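Local coordinates for protein alkaline phosphatase (Thermus thermophilus, PDB 7KWD) that probably hydrolyses phosphate monoesters as a homodimeric alkaline phosphatase that binds zinc and magnesium ions, at residues T120-F125 with Y472-M477. Numbering follows the deposited sequence.
Sequences TPLKPF and YQNPVM
Asn474, in the loop joining helices 459-468 and 479-487, grips the backbone of Lys123 just ahead of helix 125-131, and so illustrates how a side-chain amide can stand in for the backbone of a neighbouring strand; Tyr472 adds a further donor to the same carbonyl. Both ends of the Asn474 amide are used. OD1 accepts from Lys123 N at 2.8 Å in a nearly straight bond (170°), while ND2 gives a hydrogen to Lys123 O at 2.9 Å, the acceptor lying in the amide plane. With CB directed at 120-125, CG of Asn474 stands beside its own backbone N, anti to the carbonyl carbon (chi1 -87°), which sets the amide opposite Lys123. The second donor, Tyr472 OH, meets Lys123 O at 2.7 Å; the two donors arrive from opposite faces of the carbonyl plane, and the oxygen itself lies at the edge of the tyrosine ring. Tyr472 CE1 also packs against Phe125 CD1 at 4.1 Å, the side chains crossing obliquely, and the Tyr472 ring also meets Phe461 of helix 459-468 edge to face. The extended Lys123 chain carries NZ over the tyrosine ring, yet 5.7 Å from its centroid this is at most a weak cation-pi attraction; the ammonium is instead paired with Glu131. At the other end, Pro475 CG rests against Leu122 CD2 (3.9 Å) and Thr120 CG2, an apolar patch next to the polar grip. Because OD1 accepts from Lys123 N while ND2 donates to Lys123 O and to Cys104 O of helix 95-104, the flip of the Asn474 amide is fixed. The Lys123 carbonyl, held by two donors, pins the approach to helix 125-131 to the loop between helices 459-468 and 479-487.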
# COMPACT_ATOMS: atom_id res chain seq x y z
N THR A 120 -9.86 16.66 27.71
CA THR A 120 -10.40 15.49 28.40
C THR A 120 -9.36 14.38 28.46
O THR A 120 -8.89 13.94 27.41
CB THR A 120 -11.63 14.97 27.68
OG1 THR A 120 -12.56 16.05 27.50
CG2 THR A 120 -12.26 13.88 28.48
N PRO A 121 -8.92 13.94 29.63
CA PRO A 121 -7.93 12.87 29.67
C PRO A 121 -8.58 11.53 29.39
O PRO A 121 -9.75 11.29 29.71
CB PRO A 121 -7.38 12.93 31.10
CG PRO A 121 -8.47 13.51 31.89
CD PRO A 121 -9.09 14.56 30.96
N LEU A 122 -7.80 10.66 28.76
CA LEU A 122 -8.18 9.29 28.48
C LEU A 122 -7.30 8.36 29.29
O LEU A 122 -6.17 8.72 29.65
CB LEU A 122 -8.04 8.99 26.99
CG LEU A 122 -8.61 10.05 26.03
CD1 LEU A 122 -8.27 9.74 24.58
CD2 LEU A 122 -10.12 10.15 26.23
N LYS A 123 -7.80 7.18 29.57
CA LYS A 123 -7.01 6.20 30.29
C LYS A 123 -6.45 5.22 29.29
O LYS A 123 -7.23 4.47 28.68
CB LYS A 123 -7.86 5.47 31.32
CG LYS A 123 -7.08 4.55 32.26
CD LYS A 123 -8.07 4.02 33.29
CE LYS A 123 -7.47 2.98 34.20
NZ LYS A 123 -8.52 2.50 35.16
N PRO A 124 -5.14 5.19 29.07
CA PRO A 124 -4.58 4.30 28.06
C PRO A 124 -4.29 2.91 28.62
O PRO A 124 -4.13 2.71 29.82
CB PRO A 124 -3.27 5.00 27.66
CG PRO A 124 -2.84 5.75 28.92
CD PRO A 124 -4.09 5.99 29.76
N PHE A 125 -4.18 1.96 27.69
CA PHE A 125 -4.32 0.55 28.04
C PHE A 125 -3.24 0.06 28.98
O PHE A 125 -3.51 -0.75 29.87
CB PHE A 125 -4.36 -0.33 26.78
CG PHE A 125 -4.72 -1.73 27.08
CD1 PHE A 125 -6.02 -2.04 27.42
CD2 PHE A 125 -3.76 -2.72 27.13
CE1 PHE A 125 -6.37 -3.34 27.78
CE2 PHE A 125 -4.09 -4.01 27.48
CZ PHE A 125 -5.40 -4.31 27.82
N TYR A 472 -12.64 -1.69 29.09
CA TYR A 472 -13.22 -0.50 29.70
C TYR A 472 -13.42 0.49 28.56
O TYR A 472 -13.01 0.25 27.42
CB TYR A 472 -12.33 0.06 30.79
CG TYR A 472 -10.98 0.52 30.28
CD1 TYR A 472 -9.92 -0.39 30.12
CD2 TYR A 472 -10.75 1.85 29.99
CE1 TYR A 472 -8.67 0.04 29.70
CE2 TYR A 472 -9.51 2.28 29.55
CZ TYR A 472 -8.48 1.39 29.40
OH TYR A 472 -7.25 1.83 28.94
N GLN A 473 -14.02 1.62 28.86
CA GLN A 473 -14.34 2.61 27.84
C GLN A 473 -13.72 3.96 28.19
O GLN A 473 -13.51 4.27 29.36
CB GLN A 473 -15.86 2.77 27.67
CG GLN A 473 -16.59 3.20 28.92
CD GLN A 473 -18.07 3.45 28.64
OE1 GLN A 473 -18.88 2.53 28.70
NE2 GLN A 473 -18.42 4.70 28.31
N ASN A 474 -13.41 4.72 27.15
CA ASN A 474 -12.92 6.08 27.19
C ASN A 474 -13.95 6.96 26.49
O ASN A 474 -14.63 6.50 25.57
CB ASN A 474 -11.55 6.23 26.50
CG ASN A 474 -10.38 5.94 27.43
OD1 ASN A 474 -10.25 6.53 28.49
ND2 ASN A 474 -9.50 5.03 27.02
N PRO A 475 -14.06 8.21 26.88
CA PRO A 475 -15.03 9.07 26.20
C PRO A 475 -14.66 9.37 24.76
O PRO A 475 -13.50 9.35 24.34
CB PRO A 475 -15.02 10.36 27.05
CG PRO A 475 -13.66 10.35 27.75
CD PRO A 475 -13.36 8.88 27.99
N VAL A 476 -15.70 9.66 24.01
CA VAL A 476 -15.66 9.93 22.58
C VAL A 476 -15.88 11.41 22.34
O VAL A 476 -16.52 12.11 23.12
CB VAL A 476 -16.76 9.07 21.93
CG1 VAL A 476 -17.05 9.55 20.52
CG2 VAL A 476 -16.38 7.57 21.96
N MET A 477 -15.34 11.89 21.22
CA MET A 477 -15.59 13.23 20.68
C MET A 477 -15.94 13.03 19.21
O MET A 477 -15.34 12.18 18.54
CB MET A 477 -14.36 14.16 20.84
CG MET A 477 -14.36 15.48 20.04
SD MET A 477 -12.91 16.56 20.39
CE MET A 477 -12.92 16.56 22.19